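Long-range contacts in tRNA (guanine(26)-N(2))-dimethyltransferase (PDB 2DUL), which transfers two methyl groups from S-adenosyl-L-methionine to N2 of the guanine at position 26 in a number of tRNAs: residues A[193-197]-A[357-363]; A[311-316]-A[351-357]; A[10-14]-A[89-94]; A[25-29]-A[57-61]. All coordinates share one frame; numbering follows the deposited sequence.

Contact 1 (A[193-197]-A[357-363])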
# COMPACT_ATOMS: atom_id res chain seq x y z
N HIS A 193 -1.72 6.73 11.44
CA HIS A 193 -1.68 6.49 10.00
C HIS A 193 -0.37 5.79 9.63
O HIS A 193 -0.37 4.84 8.83
CB HIS A 193 -1.80 7.81 9.24
CG HIS A 193 -3.13 8.48 9.39
ND1 HIS A 193 -3.36 9.78 9.00
CD2 HIS A 193 -4.31 8.02 9.88
CE1 HIS A 193 -4.62 10.09 9.25
NE2 HIS A 193 -5.22 9.04 9.79
N GLU A 194 0.75 6.24 10.20
CA GLU A 194 2.02 5.61 9.87
C GLU A 194 2.19 4.27 10.57
O GLU A 194 2.67 3.31 9.96
CB GLU A 194 3.21 6.51 10.21
CG GLU A 194 4.52 5.89 9.70
CD GLU A 194 5.74 6.76 9.89
OE1 GLU A 194 5.60 8.00 9.96
OE2 GLU A 194 6.86 6.20 9.95
N VAL A 195 1.82 4.19 11.85
CA VAL A 195 1.95 2.93 12.59
C VAL A 195 1.12 1.85 11.90
O VAL A 195 1.58 0.71 11.73
CB VAL A 195 1.51 3.09 14.06
CG1 VAL A 195 1.49 1.73 14.76
CG2 VAL A 195 2.47 4.03 14.78
N GLY A 196 -0.10 2.21 11.49
CA GLY A 196 -0.95 1.26 10.80
C GLY A 196 -0.30 0.79 9.51
O GLY A 196 -0.38 -0.39 9.15
N THR A 197 0.36 1.71 8.82
CA THR A 197 1.04 1.39 7.57
C THR A 197 2.22 0.46 7.86
O THR A 197 2.45 -0.49 7.11
CB THR A 197 1.55 2.68 6.86
OG1 THR A 197 0.43 3.49 6.49
CG2 THR A 197 2.34 2.33 5.62
N PHE A 357 1.45 11.54 5.86
CA PHE A 357 0.71 10.87 6.93
C PHE A 357 -0.17 11.81 7.75
O PHE A 357 -1.17 11.39 8.33
CB PHE A 357 1.68 10.14 7.87
CG PHE A 357 2.26 8.87 7.29
CD1 PHE A 357 1.43 7.82 6.90
CD2 PHE A 357 3.64 8.72 7.16
CE1 PHE A 357 1.96 6.64 6.39
CE2 PHE A 357 4.18 7.55 6.65
CZ PHE A 357 3.34 6.50 6.26
N SER A 358 0.21 13.08 7.81
CA SER A 358 -0.55 14.08 8.57
C SER A 358 -0.19 15.48 8.10
O SER A 358 0.97 15.76 7.78
CB SER A 358 -0.24 13.95 10.06
OG SER A 358 -0.79 15.02 10.79
N PRO A 359 -1.18 16.39 8.06
CA PRO A 359 -0.96 17.77 7.62
C PRO A 359 -0.08 18.60 8.55
O PRO A 359 0.57 19.55 8.11
CB PRO A 359 -2.38 18.32 7.52
CG PRO A 359 -3.08 17.61 8.64
CD PRO A 359 -2.58 16.18 8.46
N THR A 360 -0.05 18.24 9.83
CA THR A 360 0.77 18.97 10.80
C THR A 360 1.97 18.15 11.27
O THR A 360 2.65 18.53 12.23
CB THR A 360 -0.06 19.38 12.02
OG1 THR A 360 -0.76 18.24 12.54
CG2 THR A 360 -1.07 20.46 11.64
N GLY A 361 2.25 17.05 10.59
CA GLY A 361 3.37 16.22 10.98
C GLY A 361 4.68 16.61 10.31
O GLY A 361 4.69 17.04 9.16
N ILE A 362 5.78 16.48 11.04
CA ILE A 362 7.08 16.81 10.48
C ILE A 362 8.05 15.66 10.71
O ILE A 362 8.26 15.23 11.85
CB ILE A 362 7.68 18.09 11.12
CG1 ILE A 362 6.81 19.30 10.80
CG2 ILE A 362 9.10 18.32 10.60
CD1 ILE A 362 7.18 20.54 11.59
N LYS A 363 8.61 15.16 9.62
CA LYS A 363 9.60 14.08 9.68
C LYS A 363 10.92 14.82 9.87
O LYS A 363 11.20 15.79 9.16
CB LYS A 363 9.65 13.32 8.35
CG LYS A 363 9.30 11.83 8.41
CD LYS A 363 7.81 11.61 8.29
CE LYS A 363 7.48 10.17 7.89
NZ LYS A 363 7.92 9.14 8.87
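His-193 turns the edge of its imidazole to the backbone of Phe-357, and ND1 donates to Phe-357 O at 2.8 Å. The N-H...O angle is 162° and the acceptor lies in the ring plane, with the donor nearly along the C=O axis. The same imidazole stacks on Tyr-222. His-193 O is held within its own helix by two donors that reach it from opposite faces of its plane, Thr-197 N at 3.2 Å and Thr-197 OG1 at 2.8 Å. This leaves the threonine oxygen at the edge of the Phe-357 ring, 3.5 Å from CE1. In the fold these residues join helix 192-209 to the three-stranded antiparallel sheet near the C-terminus, just before the type I turn of 358-361 leads into strand 361-364. Glu-194 serves both the aromatic and the ionic side. With CG anti to the backbone N (chi1 -173°), the chain extends across the ring, CB standing over its centre in a CH-pi contact and CG 3.5 Å from Phe-357 CE2. Beyond it the carboxylate plane is turned 20° from that of the ring, and Lys-363 NZ meets OE1 on the syn side but tilted out of the carboxylate plane, 2.8 Å away, in a salt bridge. NZ also donates to Ile-318 O and Leu-320 O, while Glu-194 OE2 forms a salt bridge with Arg-198 NE and accepts a hydrogen bond from Leu-320 N.

Contact 2 (A[311-316]-A[351-357]). With GOL (glycerol), chain B.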
# COMPACT_ATOMS: atom_id res chain seq x y z
N MET A 311 4.78 14.49 -2.84
CA MET A 311 4.87 14.61 -1.39
C MET A 311 5.71 13.46 -0.85
O MET A 311 6.63 13.67 -0.05
CB MET A 311 3.46 14.56 -0.78
CG MET A 311 3.45 14.42 0.74
SD MET A 311 4.31 15.76 1.60
CE MET A 311 2.93 16.86 1.94
N ILE A 312 5.41 12.24 -1.30
CA ILE A 312 6.14 11.06 -0.84
C ILE A 312 7.58 11.06 -1.35
O ILE A 312 8.50 10.64 -0.64
CB ILE A 312 5.43 9.77 -1.31
CG1 ILE A 312 4.05 9.68 -0.65
CG2 ILE A 312 6.26 8.54 -0.96
CD1 ILE A 312 3.21 8.51 -1.13
N ASP A 313 7.78 11.55 -2.57
CA ASP A 313 9.11 11.60 -3.15
C ASP A 313 10.04 12.52 -2.35
O ASP A 313 11.21 12.21 -2.15
CB ASP A 313 9.02 12.07 -4.61
CG ASP A 313 10.38 12.19 -5.28
OD1 ASP A 313 11.17 11.23 -5.19
OD2 ASP A 313 10.64 13.25 -5.90
N GLN A 314 9.52 13.64 -1.87
CA GLN A 314 10.34 14.58 -1.11
C GLN A 314 10.31 14.30 0.39
O GLN A 314 11.08 14.87 1.17
CB GLN A 314 9.90 16.02 -1.38
CG GLN A 314 8.55 16.37 -0.79
CD GLN A 314 8.66 17.43 0.29
OE1 GLN A 314 9.43 17.29 1.24
NE2 GLN A 314 7.89 18.50 0.15
N GLU A 315 9.42 13.40 0.80
CA GLU A 315 9.28 13.06 2.21
C GLU A 315 10.49 12.29 2.73
O GLU A 315 10.97 11.34 2.10
CB GLU A 315 8.01 12.23 2.42
CG GLU A 315 7.62 12.02 3.87
CD GLU A 315 6.24 11.39 4.00
OE1 GLU A 315 5.34 11.78 3.22
OE2 GLU A 315 6.06 10.52 4.88
N LEU A 316 11.00 12.70 3.89
CA LEU A 316 12.13 12.03 4.51
C LEU A 316 11.65 10.63 4.91
O LEU A 316 10.59 10.50 5.52
CB LEU A 316 12.58 12.81 5.74
CG LEU A 316 13.74 12.26 6.57
CD1 LEU A 316 15.00 12.22 5.71
CD2 LEU A 316 13.95 13.13 7.82
N GLU A 351 17.63 17.46 8.89
CA GLU A 351 16.76 17.15 7.76
C GLU A 351 15.35 17.28 8.32
O GLU A 351 15.08 16.84 9.44
CB GLU A 351 16.99 15.73 7.29
CG GLU A 351 18.35 15.50 6.66
CD GLU A 351 18.74 14.04 6.67
OE1 GLU A 351 19.08 13.52 7.75
OE2 GLU A 351 18.70 13.40 5.59
N ALA A 352 14.45 17.89 7.56
CA ALA A 352 13.07 18.07 8.00
C ALA A 352 12.17 18.27 6.80
O ALA A 352 12.46 19.09 5.93
CB ALA A 352 12.98 19.26 8.94
N THR A 353 11.07 17.53 6.76
CA THR A 353 10.11 17.63 5.67
C THR A 353 8.70 17.42 6.19
O THR A 353 8.51 16.99 7.33
CB THR A 353 10.33 16.55 4.58
OG1 THR A 353 9.95 15.27 5.12
CG2 THR A 353 11.79 16.50 4.14
N ARG A 354 7.72 17.73 5.35
CA ARG A 354 6.33 17.52 5.71
C ARG A 354 6.12 16.03 5.41
O ARG A 354 6.99 15.39 4.82
CB ARG A 354 5.41 18.36 4.81
CG ARG A 354 5.49 19.86 5.04
CD ARG A 354 4.83 20.61 3.90
NE ARG A 354 4.87 22.06 4.09
CZ ARG A 354 4.05 22.74 4.88
NH1 ARG A 354 4.18 24.06 4.99
NH2 ARG A 354 3.09 22.11 5.55
N THR A 355 4.99 15.48 5.82
CA THR A 355 4.70 14.07 5.54
C THR A 355 3.25 13.88 5.12
O THR A 355 2.36 14.56 5.62
CB THR A 355 4.97 13.17 6.77
OG1 THR A 355 4.45 11.86 6.51
CG2 THR A 355 4.30 13.75 8.02
N HIS A 356 3.03 12.95 4.20
CA HIS A 356 1.69 12.67 3.70
C HIS A 356 0.82 12.00 4.78
O HIS A 356 -0.39 11.91 4.63
CB HIS A 356 1.77 11.74 2.49
CG HIS A 356 2.10 10.32 2.85
ND1 HIS A 356 1.13 9.35 3.00
CD2 HIS A 356 3.28 9.72 3.14
CE1 HIS A 356 1.69 8.22 3.36
NE2 HIS A 356 3.00 8.41 3.45
N PHE A 357 1.45 11.54 5.86
CA PHE A 357 0.71 10.87 6.93
C PHE A 357 -0.17 11.81 7.75
O PHE A 357 -1.17 11.39 8.33
CB PHE A 357 1.68 10.14 7.87
CG PHE A 357 2.26 8.87 7.29
CD1 PHE A 357 1.43 7.82 6.90
CD2 PHE A 357 3.64 8.72 7.16
CE1 PHE A 357 1.96 6.64 6.39
CE2 PHE A 357 4.18 7.55 6.65
CZ PHE A 357 3.34 6.50 6.26
C1 GOL B . 8.32 8.24 2.35
O1 GOL B . 9.54 8.56 3.03
C2 GOL B . 7.43 7.39 3.25
O2 GOL B . 7.13 8.11 4.46
C3 GOL B . 6.13 7.05 2.51
O3 GOL B . 5.29 6.27 3.35
O HOH W 1 8.69 19.62 3.13
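Met-311, Glu-315 and Leu-316, at and just beyond the C-terminal end of helix 302-314, pack against strand 352-355, an outer strand of the small antiparallel sheet, in a partly buried helix-end-to-strand contact. The Glu-315 carboxylate is its polar centre. Placed by a CG anti to the backbone N and an extended chain, it receives His-356 N on OE1 at 2.8 Å and Thr-355 OG1 on OE2 at 2.7 Å, both from well above the carboxylate plane. A bound glycerol, probably from the crystallisation liquor, adds a third donor, its O2 lying 2.7 Å from Glu-315 OE2; its O3 accepts from His-356 NE2 at 3.1 Å. On the other nitrogen of that imidazole, ND1 is paired with Tyr-222 O. Apolar groups close in around the histidine: Met-311 CG touches His-356 CB at 3.6 Å, and Ile-312 CG1 makes an off-centre CH-pi contact with the ring. Further along, Leu-316 N gives an almost straight bond (172°) to Thr-353 OG1, 3.0 Å away, and that hydroxyl in turn donates to Arg-354 O. A water joins Gln-314 OE1 to Arg-354 N. Thr-355 OG1, while donating to Glu-315, also accepts from Phe-357 N at 3.1 Å, which defines an ST turn at Thr-355 to Phe-357.

Contact 3 (A[10-14]-A[89-94])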
# COMPACT_ATOMS: atom_id res chain seq x y z
N LYS A 10 -7.67 5.04 -19.64
CA LYS A 10 -7.94 4.64 -21.02
C LYS A 10 -9.06 3.60 -21.11
O LYS A 10 -9.41 3.16 -22.20
CB LYS A 10 -6.67 4.08 -21.66
CG LYS A 10 -5.57 5.11 -21.85
CD LYS A 10 -4.35 4.50 -22.53
CE LYS A 10 -3.25 5.54 -22.73
NZ LYS A 10 -2.00 4.92 -23.25
N ALA A 11 -9.63 3.23 -19.97
CA ALA A 11 -10.69 2.23 -19.95
C ALA A 11 -12.11 2.78 -19.92
O ALA A 11 -12.39 3.78 -19.27
CB ALA A 11 -10.48 1.29 -18.77
N LYS A 12 -13.00 2.10 -20.64
CA LYS A 12 -14.42 2.45 -20.69
C LYS A 12 -15.14 1.23 -20.14
O LYS A 12 -14.99 0.13 -20.66
CB LYS A 12 -14.86 2.73 -22.13
CG LYS A 12 -14.12 3.88 -22.79
CD LYS A 12 -14.67 4.17 -24.17
CE LYS A 12 -13.83 5.23 -24.87
NZ LYS A 12 -12.42 4.78 -25.04
N ILE A 13 -15.92 1.42 -19.08
CA ILE A 13 -16.63 0.30 -18.48
C ILE A 13 -18.07 0.60 -18.13
O ILE A 13 -18.49 1.76 -18.07
CB ILE A 13 -15.94 -0.16 -17.18
CG1 ILE A 13 -15.92 0.99 -16.17
CG2 ILE A 13 -14.52 -0.65 -17.48
CD1 ILE A 13 -15.52 0.58 -14.77
N LEU A 14 -18.83 -0.46 -17.89
CA LEU A 14 -20.23 -0.35 -17.52
C LEU A 14 -20.34 -0.69 -16.05
O LEU A 14 -19.73 -1.66 -15.58
CB LEU A 14 -21.07 -1.31 -18.35
CG LEU A 14 -21.05 -1.08 -19.86
CD1 LEU A 14 -21.85 -2.17 -20.56
CD2 LEU A 14 -21.62 0.30 -20.18
N ARG A 89 -18.17 -8.50 -20.02
CA ARG A 89 -18.71 -7.43 -20.85
C ARG A 89 -17.74 -6.26 -20.96
O ARG A 89 -17.48 -5.76 -22.06
CB ARG A 89 -20.04 -6.93 -20.27
CG ARG A 89 -21.09 -8.01 -20.11
CD ARG A 89 -22.44 -7.41 -19.75
NE ARG A 89 -22.87 -6.43 -20.75
CZ ARG A 89 -24.07 -5.87 -20.77
NH1 ARG A 89 -24.37 -4.99 -21.72
NH2 ARG A 89 -24.97 -6.19 -19.86
N ASN A 90 -17.20 -5.83 -19.83
CA ASN A 90 -16.28 -4.71 -19.84
C ASN A 90 -14.99 -5.00 -20.59
O ASN A 90 -14.43 -4.12 -21.23
CB ASN A 90 -15.99 -4.23 -18.42
CG ASN A 90 -17.19 -3.54 -17.79
OD1 ASN A 90 -17.99 -2.93 -18.50
ND2 ASN A 90 -17.30 -3.63 -16.47
N VAL A 91 -14.51 -6.24 -20.50
CA VAL A 91 -13.28 -6.58 -21.21
C VAL A 91 -13.53 -6.47 -22.71
O VAL A 91 -12.71 -5.91 -23.44
CB VAL A 91 -12.81 -8.01 -20.85
CG1 VAL A 91 -11.75 -8.48 -21.84
CG2 VAL A 91 -12.24 -8.02 -19.44
N MET A 92 -14.66 -6.98 -23.17
CA MET A 92 -14.98 -6.93 -24.59
C MET A 92 -15.33 -5.52 -25.06
O MET A 92 -15.41 -5.26 -26.26
CB MET A 92 -16.11 -7.90 -24.92
CG MET A 92 -15.68 -9.35 -24.76
SD MET A 92 -13.96 -9.59 -25.32
CE MET A 92 -14.16 -9.49 -27.12
N LEU A 93 -15.53 -4.62 -24.11
CA LEU A 93 -15.84 -3.24 -24.43
C LEU A 93 -14.54 -2.50 -24.71
O LEU A 93 -14.54 -1.43 -25.32
CB LEU A 93 -16.58 -2.58 -23.26
CG LEU A 93 -17.08 -1.15 -23.46
CD1 LEU A 93 -18.02 -1.10 -24.66
CD2 LEU A 93 -17.79 -0.67 -22.20
N ASN A 94 -13.43 -3.08 -24.28
CA ASN A 94 -12.12 -2.46 -24.46
C ASN A 94 -11.16 -3.25 -25.34
O ASN A 94 -10.09 -2.75 -25.70
CB ASN A 94 -11.48 -2.25 -23.08
CG ASN A 94 -12.25 -1.26 -22.24
OD1 ASN A 94 -12.08 -0.05 -22.38
ND2 ASN A 94 -13.12 -1.77 -21.37
O HOH W 2 -10.88 1.38 -24.22
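Asn-94 OD1 is gripped by two donors: Lys-12 N at 2.9 Å, along a nearly straight N-H...O line of 172° and on a lone pair in the carbonyl plane, and a water at 2.6 Å from OD1 that also donates to Lys-10 O. The setting is the N-terminal beta hairpin of strands 4-8 and 11-15, lying against helix 81-94 of the Rossmann-like class I methyltransferase domain; the strand and helix segments run at 145° to each other, closer to antiparallel than to perpendicular. The principle illustrated is that a primary amide can stand in for a neighbouring strand. Asn-94 returns its ND2 to Lys-12 O at 2.8 Å, and thus takes both the N-H and the C=O of one strand residue. One helical turn earlier Asn-90 does the same two residues further along the strand: OD1 receives Leu-14 N at 2.7 Å, from above the amide carbonyl plane, and ND2 reaches Leu-14 O at a longer 3.3 Å, this time on a lone pair of the backbone oxygen. The opposite edge of the strand serves the hairpin, where Ile-13 bonds to Val-6. Asn-90 ND2 has a further acceptor in Thr-58 O, which ties the helix to the loop before helix 60-68. Asn-94 ND2 is likewise shared, with Asn-90 O of its own helix 2.7 Å away, so the one amide is steadied from both segments. Between the asparagines Leu-93 leans over the strand, its CD2 3.3 Å from Lys-12 O and 4.0 Å from Leu-14 CG.

Contact 4 (A[25-29]-A[57-61])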
# COMPACT_ATOMS: atom_id res chain seq x y z
N PRO A 25 -25.24 -6.26 -6.54
CA PRO A 25 -24.73 -5.72 -7.82
C PRO A 25 -23.22 -5.91 -7.90
O PRO A 25 -22.69 -6.94 -7.50
CB PRO A 25 -25.10 -4.24 -7.84
CG PRO A 25 -25.03 -3.92 -6.35
CD PRO A 25 -25.66 -5.15 -5.66
N VAL A 26 -22.53 -4.89 -8.41
CA VAL A 26 -21.08 -4.93 -8.53
C VAL A 26 -20.51 -3.59 -8.10
O VAL A 26 -20.85 -2.54 -8.66
CB VAL A 26 -20.65 -5.23 -9.99
CG1 VAL A 26 -19.14 -5.41 -10.05
CG2 VAL A 26 -21.36 -6.47 -10.50
N PHE A 27 -19.64 -3.63 -7.10
CA PHE A 27 -19.02 -2.43 -6.53
C PHE A 27 -18.03 -1.69 -7.43
O PHE A 27 -17.18 -2.29 -8.09
CB PHE A 27 -18.30 -2.81 -5.23
CG PHE A 27 -17.72 -1.64 -4.48
CD1 PHE A 27 -18.55 -0.78 -3.76
CD2 PHE A 27 -16.35 -1.39 -4.49
CE1 PHE A 27 -18.02 0.30 -3.05
CE2 PHE A 27 -15.81 -0.32 -3.79
CZ PHE A 27 -16.64 0.53 -3.06
N TYR A 28 -18.17 -0.37 -7.44
CA TYR A 28 -17.27 0.52 -8.18
C TYR A 28 -17.16 1.82 -7.41
O TYR A 28 -18.17 2.46 -7.10
CB TYR A 28 -17.77 0.83 -9.59
CG TYR A 28 -16.86 1.81 -10.30
CD1 TYR A 28 -15.54 1.46 -10.62
CD2 TYR A 28 -17.28 3.11 -10.58
CE1 TYR A 28 -14.67 2.39 -11.18
CE2 TYR A 28 -16.41 4.05 -11.14
CZ TYR A 28 -15.11 3.68 -11.44
OH TYR A 28 -14.23 4.61 -11.96
N ASN A 29 -15.93 2.22 -7.10
CA ASN A 29 -15.70 3.46 -6.37
C ASN A 29 -14.76 4.35 -7.18
O ASN A 29 -13.56 4.06 -7.28
CB ASN A 29 -15.09 3.16 -5.01
CG ASN A 29 -14.91 4.40 -4.16
OD1 ASN A 29 -15.03 5.52 -4.64
ND2 ASN A 29 -14.62 4.20 -2.88
N ALA A 57 -14.26 -7.19 -9.15
CA ALA A 57 -15.55 -6.50 -9.18
C ALA A 57 -15.95 -6.19 -10.62
O ALA A 57 -16.36 -7.09 -11.36
CB ALA A 57 -15.48 -5.21 -8.36
N THR A 58 -15.83 -4.93 -11.04
CA THR A 58 -16.20 -4.55 -12.41
C THR A 58 -15.10 -4.93 -13.40
O THR A 58 -15.34 -5.00 -14.61
CB THR A 58 -16.43 -3.04 -12.54
OG1 THR A 58 -15.20 -2.34 -12.33
CG2 THR A 58 -17.47 -2.56 -11.53
N GLY A 59 -13.89 -5.16 -12.88
CA GLY A 59 -12.76 -5.51 -13.72
C GLY A 59 -11.90 -4.31 -14.10
O GLY A 59 -10.91 -4.45 -14.82
N ILE A 60 -12.27 -3.14 -13.59
CA ILE A 60 -11.54 -1.91 -13.91
C ILE A 60 -10.03 -1.96 -13.69
O ILE A 60 -9.27 -1.48 -14.54
CB ILE A 60 -12.11 -0.69 -13.12
CG1 ILE A 60 -11.34 0.58 -13.49
CG2 ILE A 60 -12.02 -0.94 -11.62
CD1 ILE A 60 -11.45 0.96 -14.96
N ARG A 61 -9.58 -2.54 -12.58
CA ARG A 61 -8.15 -2.60 -12.30
C ARG A 61 -7.40 -3.40 -13.36
O ARG A 61 -6.45 -2.90 -13.96
CB ARG A 61 -7.90 -3.20 -10.91
CG ARG A 61 -6.47 -3.06 -10.41
CD ARG A 61 -6.32 -3.60 -9.00
NE ARG A 61 -7.17 -2.89 -8.04
CZ ARG A 61 -6.79 -1.83 -7.34
NH1 ARG A 61 -7.64 -1.25 -6.51
NH2 ARG A 61 -5.55 -1.35 -7.44
O HOH W 3 -14.88 -2.07 -9.63
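The Tyr-28 ring meets Ile-60 at its edge, CE1 lying 4.3 Å from Ile-60 CG2 near the ring plane, and a water sits in plane at the edge. The tyrosine OH hydrogen-bonds to Glu-8. Phe-27 has the backbone N of Asn-29 over one face, off-centre, and packs edge-to-face with Phe-140. Thr-58 presents both branches to the loop of 25-29. CG2, anti to the carbonyl carbon, touches Val-26 CG1 at 3.6 Å and Phe-27 O at 3.5 Å, whereas OG1, tucked between the backbone N and the carbonyl carbon (chi1 66°), faces the water. That water lies 2.7 Å from Thr-58 OG1 and donates to Phe-27 O at 2.8 Å, bridging the segments. Val-26 CG1 presses on the peptide after Ala-57, 3.3 Å from Ala-57 C. Residues 57-59 end the loop between strand 50-53 and helix 60-68, consistent with the cofactor-binding loop of class I methyltransferases; Ala-57 N hydrogen-bonds to Asp-78, which, like Arg-61 on the helix, is predicted to bind S-adenosyl-L-methionine. Thr-58 OG1 also accepts from Ile-60 N in an ST turn. The fit of the two segments thus rests on methyl contacts and a bridging water rather than on direct polar bonds.

Overall arrangement
The four contacts form two pairs, contacts 1 and 3 lying about 37 Å apart between centres. Contacts 1 and 2, with centres 10 Å apart, share Phe-357 and lie on neighbouring strands of one sheet, 361-364 and 352-355; a probable backbone hydrogen bond, Lys-363 N to Thr-353 O at 2.9 Å, joins them, and glycerol lies beside both. Contacts 3 and 4, 11 Å apart between centres, meet through Asn-90 ND2 and Thr-58 O at 3.0 Å. This pair borders the predicted S-adenosyl-L-methionine site: contact 4 contains Arg-61, and the Arg-36 side chain is about 3 Å from that of Tyr-28 and about 7 Å from that of Ile-13 in contact 3.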